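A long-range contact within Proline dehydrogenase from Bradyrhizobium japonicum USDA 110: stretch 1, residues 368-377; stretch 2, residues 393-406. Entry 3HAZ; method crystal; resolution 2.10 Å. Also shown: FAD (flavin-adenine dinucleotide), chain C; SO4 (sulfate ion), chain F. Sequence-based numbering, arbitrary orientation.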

# COMPACT_ATOMS: atom_id res chain seq x y z
N ARG A 368 26.64 -15.97 0.83
CA ARG A 368 25.93 -16.45 -0.35
C ARG A 368 26.60 -17.72 -0.88
O ARG A 368 27.82 -17.77 -1.02
CB ARG A 368 25.86 -15.38 -1.44
CG ARG A 368 24.84 -14.29 -1.15
CD ARG A 368 24.61 -13.39 -2.36
NE ARG A 368 24.04 -14.11 -3.49
CZ ARG A 368 23.71 -13.55 -4.65
NH1 ARG A 368 23.90 -12.25 -4.83
NH2 ARG A 368 23.20 -14.28 -5.63
N LYS A 369 25.79 -18.73 -1.17
CA LYS A 369 26.29 -20.03 -1.57
C LYS A 369 27.16 -19.94 -2.82
O LYS A 369 28.19 -20.62 -2.93
CB LYS A 369 25.11 -20.99 -1.79
CG LYS A 369 25.45 -22.49 -1.68
CD LYS A 369 25.97 -23.03 -3.01
CE LYS A 369 26.07 -24.55 -2.97
NZ LYS A 369 26.40 -25.11 -4.31
N ALA A 370 26.76 -19.08 -3.76
CA ALA A 370 27.51 -18.88 -5.00
C ALA A 370 28.91 -18.34 -4.75
O ALA A 370 29.82 -18.60 -5.53
CB ALA A 370 26.75 -17.95 -5.94
N MET A 371 29.08 -17.58 -3.67
CA MET A 371 30.41 -17.08 -3.30
C MET A 371 31.30 -18.22 -2.80
O MET A 371 32.51 -18.24 -3.05
CB MET A 371 30.31 -15.96 -2.25
CG MET A 371 29.90 -14.60 -2.81
SD MET A 371 31.11 -13.92 -3.98
CE MET A 371 32.47 -13.44 -2.91
N THR A 372 30.71 -19.17 -2.08
CA THR A 372 31.47 -20.34 -1.66
C THR A 372 31.88 -21.14 -2.88
O THR A 372 33.02 -21.60 -2.98
CB THR A 372 30.67 -21.23 -0.69
OG1 THR A 372 30.61 -20.60 0.59
CG2 THR A 372 31.33 -22.61 -0.55
N ASP A 373 30.96 -21.28 -3.82
CA ASP A 373 31.22 -22.02 -5.05
C ASP A 373 32.32 -21.35 -5.87
O ASP A 373 33.19 -22.02 -6.41
CB ASP A 373 29.94 -22.19 -5.88
CG ASP A 373 29.06 -23.32 -5.38
OD1 ASP A 373 29.55 -24.14 -4.57
OD2 ASP A 373 27.89 -23.39 -5.80
N LEU A 374 32.27 -20.02 -5.96
CA LEU A 374 33.31 -19.26 -6.62
C LEU A 374 34.67 -19.43 -5.95
O LEU A 374 35.68 -19.65 -6.61
CB LEU A 374 32.98 -17.76 -6.63
CG LEU A 374 32.12 -17.20 -7.76
CD1 LEU A 374 32.04 -15.69 -7.61
CD2 LEU A 374 32.70 -17.57 -9.12
N ASN A 375 34.69 -19.30 -4.63
CA ASN A 375 35.95 -19.40 -3.91
C ASN A 375 36.53 -20.82 -3.99
O ASN A 375 37.76 -21.00 -4.01
CB ASN A 375 35.81 -18.96 -2.45
CG ASN A 375 37.14 -18.51 -1.86
OD1 ASN A 375 37.84 -17.70 -2.44
ND2 ASN A 375 37.49 -19.05 -0.69
N TYR A 376 35.66 -21.82 -4.05
CA TYR A 376 36.12 -23.20 -4.16
C TYR A 376 36.87 -23.42 -5.47
O TYR A 376 37.96 -24.00 -5.49
CB TYR A 376 34.95 -24.18 -4.04
CG TYR A 376 35.38 -25.64 -3.98
CD1 TYR A 376 35.42 -26.33 -2.77
CD2 TYR A 376 35.76 -26.32 -5.14
CE1 TYR A 376 35.81 -27.67 -2.71
CE2 TYR A 376 36.15 -27.65 -5.10
CZ TYR A 376 36.17 -28.32 -3.89
OH TYR A 376 36.56 -29.65 -3.86
N VAL A 377 36.29 -22.96 -6.58
CA VAL A 377 36.95 -23.12 -7.87
C VAL A 377 38.25 -22.32 -7.92
O VAL A 377 39.27 -22.80 -8.41
CB VAL A 377 36.01 -22.76 -9.04
CG1 VAL A 377 36.80 -22.58 -10.34
CG2 VAL A 377 34.94 -23.84 -9.19
N GLN A 393 43.06 -32.85 -3.24
CA GLN A 393 41.96 -33.79 -3.16
C GLN A 393 40.68 -32.98 -3.05
O GLN A 393 40.44 -32.30 -2.05
CB GLN A 393 42.11 -34.67 -1.92
CG GLN A 393 43.49 -35.30 -1.75
CD GLN A 393 43.72 -35.82 -0.34
OE1 GLN A 393 43.82 -35.05 0.62
NE2 GLN A 393 43.80 -37.14 -0.20
N PHE A 394 39.85 -33.03 -4.08
CA PHE A 394 38.67 -32.18 -4.14
C PHE A 394 37.46 -32.98 -3.69
O PHE A 394 36.93 -33.79 -4.44
CB PHE A 394 38.49 -31.61 -5.55
CG PHE A 394 39.70 -30.87 -6.05
CD1 PHE A 394 40.02 -29.62 -5.55
CD2 PHE A 394 40.54 -31.44 -6.99
CE1 PHE A 394 41.15 -28.94 -5.99
CE2 PHE A 394 41.67 -30.77 -7.44
CZ PHE A 394 41.97 -29.51 -6.94
N ALA A 395 37.07 -32.77 -2.44
CA ALA A 395 35.91 -33.44 -1.88
C ALA A 395 34.66 -32.62 -2.17
O ALA A 395 34.53 -31.49 -1.69
CB ALA A 395 36.09 -33.63 -0.37
N THR A 396 33.77 -33.17 -2.97
CA THR A 396 32.53 -32.49 -3.34
C THR A 396 31.60 -33.48 -4.01
O THR A 396 32.05 -34.41 -4.69
CB THR A 396 32.80 -31.32 -4.30
OG1 THR A 396 31.55 -30.79 -4.77
CG2 THR A 396 33.62 -31.78 -5.50
N HIS A 397 30.30 -33.29 -3.84
CA HIS A 397 29.33 -34.11 -4.57
C HIS A 397 28.56 -33.26 -5.58
O HIS A 397 27.49 -33.65 -6.06
CB HIS A 397 28.37 -34.82 -3.61
CG HIS A 397 29.06 -35.53 -2.49
ND1 HIS A 397 28.94 -35.14 -1.17
CD2 HIS A 397 29.87 -36.62 -2.48
CE1 HIS A 397 29.65 -35.95 -0.40
NE2 HIS A 397 30.23 -36.85 -1.17
N ASN A 398 29.10 -32.09 -5.90
CA ASN A 398 28.47 -31.17 -6.83
C ASN A 398 29.00 -31.41 -8.26
O ASN A 398 30.20 -31.26 -8.50
CB ASN A 398 28.74 -29.73 -6.37
CG ASN A 398 28.15 -28.69 -7.30
OD1 ASN A 398 28.20 -28.82 -8.52
ND2 ASN A 398 27.59 -27.63 -6.72
N ALA A 399 28.11 -31.78 -9.18
CA ALA A 399 28.50 -32.13 -10.56
C ALA A 399 29.16 -30.98 -11.34
O ALA A 399 30.09 -31.19 -12.12
CB ALA A 399 27.30 -32.66 -11.35
N LEU A 400 28.66 -29.77 -11.12
CA LEU A 400 29.23 -28.59 -11.75
C LEU A 400 30.62 -28.29 -11.19
O LEU A 400 31.55 -27.96 -11.94
CB LEU A 400 28.32 -27.38 -11.55
CG LEU A 400 28.82 -26.07 -12.18
CD1 LEU A 400 29.02 -26.22 -13.68
CD2 LEU A 400 27.88 -24.92 -11.87
N THR A 401 30.77 -28.42 -9.88
CA THR A 401 32.07 -28.20 -9.25
C THR A 401 33.08 -29.21 -9.80
O THR A 401 34.19 -28.84 -10.18
CB THR A 401 31.99 -28.33 -7.72
OG1 THR A 401 30.96 -27.48 -7.23
CG2 THR A 401 33.31 -27.95 -7.08
N VAL A 402 32.67 -30.48 -9.85
CA VAL A 402 33.54 -31.52 -10.38
C VAL A 402 33.94 -31.23 -11.82
O VAL A 402 35.13 -31.23 -12.15
CB VAL A 402 32.88 -32.92 -10.32
CG1 VAL A 402 33.73 -33.93 -11.10
CG2 VAL A 402 32.70 -33.39 -8.88
N ALA A 403 32.95 -30.97 -12.68
CA ALA A 403 33.22 -30.71 -14.10
C ALA A 403 34.14 -29.51 -14.29
O ALA A 403 34.96 -29.49 -15.21
CB ALA A 403 31.91 -30.48 -14.86
N THR A 404 34.00 -28.51 -13.43
CA THR A 404 34.76 -27.28 -13.55
C THR A 404 36.20 -27.48 -13.10
O THR A 404 37.13 -26.96 -13.73
CB THR A 404 34.10 -26.13 -12.77
OG1 THR A 404 32.78 -25.90 -13.28
CG2 THR A 404 34.92 -24.85 -12.88
N VAL A 405 36.40 -28.24 -12.03
CA VAL A 405 37.75 -28.53 -11.56
C VAL A 405 38.49 -29.41 -12.56
O VAL A 405 39.68 -29.22 -12.80
CB VAL A 405 37.74 -29.21 -10.16
CG1 VAL A 405 39.13 -29.73 -9.81
CG2 VAL A 405 37.25 -28.22 -9.10
N LEU A 406 37.77 -30.36 -13.16
CA LEU A 406 38.37 -31.21 -14.18
C LEU A 406 38.89 -30.38 -15.36
O LEU A 406 40.03 -30.55 -15.79
CB LEU A 406 37.36 -32.26 -14.66
CG LEU A 406 37.88 -33.33 -15.62
CD1 LEU A 406 39.04 -34.11 -15.01
CD2 LEU A 406 36.75 -34.27 -16.01
PA FAD C . 27.14 -28.15 -2.51
O1A FAD C . 25.53 -28.40 -2.48
O2A FAD C . 27.62 -27.70 -3.82
O5B FAD C . 27.51 -27.01 -1.41
C5B FAD C . 27.04 -27.18 -0.11
C4B FAD C . 27.74 -26.18 0.83
O4B FAD C . 27.98 -24.75 0.36
C3B FAD C . 27.84 -26.25 2.23
O3B FAD C . 28.19 -27.49 2.82
C2B FAD C . 28.55 -24.97 2.60
O2B FAD C . 29.93 -25.07 2.91
C1B FAD C . 28.20 -24.00 1.53
N9A FAD C . 27.04 -23.16 1.73
C8A FAD C . 25.71 -23.54 1.84
N7A FAD C . 24.96 -22.39 1.97
C5A FAD C . 25.85 -21.30 1.94
C6A FAD C . 25.63 -19.81 2.04
N6A FAD C . 24.29 -19.27 2.20
N1A FAD C . 26.66 -18.98 1.96
C2A FAD C . 27.96 -19.48 1.79
N3A FAD C . 28.17 -20.91 1.70
C4A FAD C . 27.10 -21.77 1.77
N1 FAD C . 33.91 -29.88 5.74
C2 FAD C . 34.58 -29.29 6.79
O2 FAD C . 34.13 -28.09 7.29
N3 FAD C . 35.71 -29.95 7.37
C4 FAD C . 36.13 -31.16 6.89
O4 FAD C . 37.27 -31.77 7.42
C4X FAD C . 35.43 -31.78 5.80
N5 FAD C . 35.88 -33.10 5.26
C5X FAD C . 35.17 -33.69 4.18
C6 FAD C . 35.61 -35.00 3.66
C7 FAD C . 34.90 -35.59 2.58
C7M FAD C . 35.35 -36.94 2.06
C8 FAD C . 33.74 -34.90 1.98
C8M FAD C . 32.95 -35.51 0.81
C9 FAD C . 33.33 -33.65 2.48
C9A FAD C . 34.05 -33.03 3.61
N10 FAD C . 33.62 -31.74 4.14
C10 FAD C . 34.35 -31.14 5.24
C1' FAD C . 32.56 -30.91 3.48
C2' FAD C . 31.12 -31.10 4.00
O2' FAD C . 31.03 -32.29 4.78
C3' FAD C . 30.15 -31.08 2.81
O3' FAD C . 30.19 -32.34 2.13
C4' FAD C . 30.46 -29.94 1.78
O4' FAD C . 30.69 -28.67 2.29
C5' FAD C . 29.44 -29.92 0.61
O5' FAD C . 29.97 -29.33 -0.57
P FAD C . 29.40 -29.88 -2.03
O1P FAD C . 30.24 -29.14 -3.27
O2P FAD C . 29.51 -31.34 -2.08
O3P FAD C . 27.80 -29.56 -2.05
S SO4 F . 22.81 -17.73 -4.08
O1 SO4 F . 22.57 -17.09 -5.38
O2 SO4 F . 22.53 -16.79 -3.00
O3 SO4 F . 21.92 -18.88 -3.96
O4 SO4 F . 24.20 -18.15 -4.02
O HOH W 1 27.51 -24.82 -8.03

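No direct hydrogen bond joins these two stretches; their polar link runs through a shared cofactor and a water. Lys369 NZ and Asn398 ND2 lie 3.7 Å apart, a pairing of two donors that cannot bond to each other, yet both reach the same FAD phosphate oxygen: Lys369 NZ donates to FAD O2A at 2.9 Å, and Asn398 ND2 donates to FAD O2A at 2.9 Å. The example illustrates a general principle, that an anionic ligand can bring together groups with nothing to offer one another.

A second bridge lies alongside. Asp373 OD2 takes a salt bridge from Lys369 NZ at 2.7 Å, one turn along the helix, and stands 4.3 Å from Asn398 ND2, too far for direct bonding. Water 1, set to one side of the line between them, bridges the two, donating to Asp373 OD2 at 2.7 Å and accepting from Asn398 ND2 at 3.1 Å. Asn398 meanwhile caps its own helix: Asn398 OD1 accepts from Thr401 N at 2.9 Å and, weakly, from Leu400 N at 2.8 Å. One amide group thus secures the helix start with its oxygen and serves the cofactor and water with its nitrogen.

The helices, 369-377 and 399-406, run in nearly the same direction, 25° apart, with axes no closer than 10.8 Å, so side chains must span the space. Tyr376 does most of this, burying more area than any other residue here. Tyr376 CE2 packs 3.5 Å from Thr401 CG2 and 4.2 Å from Val405 CG2, while its hydroxyl extends to the strand, where Tyr376 OH lies 3.2 Å from Phe394 CB. That hydroxyl finds its hydrogen bonding elsewhere in the structure. Further along, methyls meet as Val377 CG2 approaches Thr404 CG2 at 3.8 Å; Thr404 OG1 is occupied within its own helix, donating to Leu400 O at 2.7 Å.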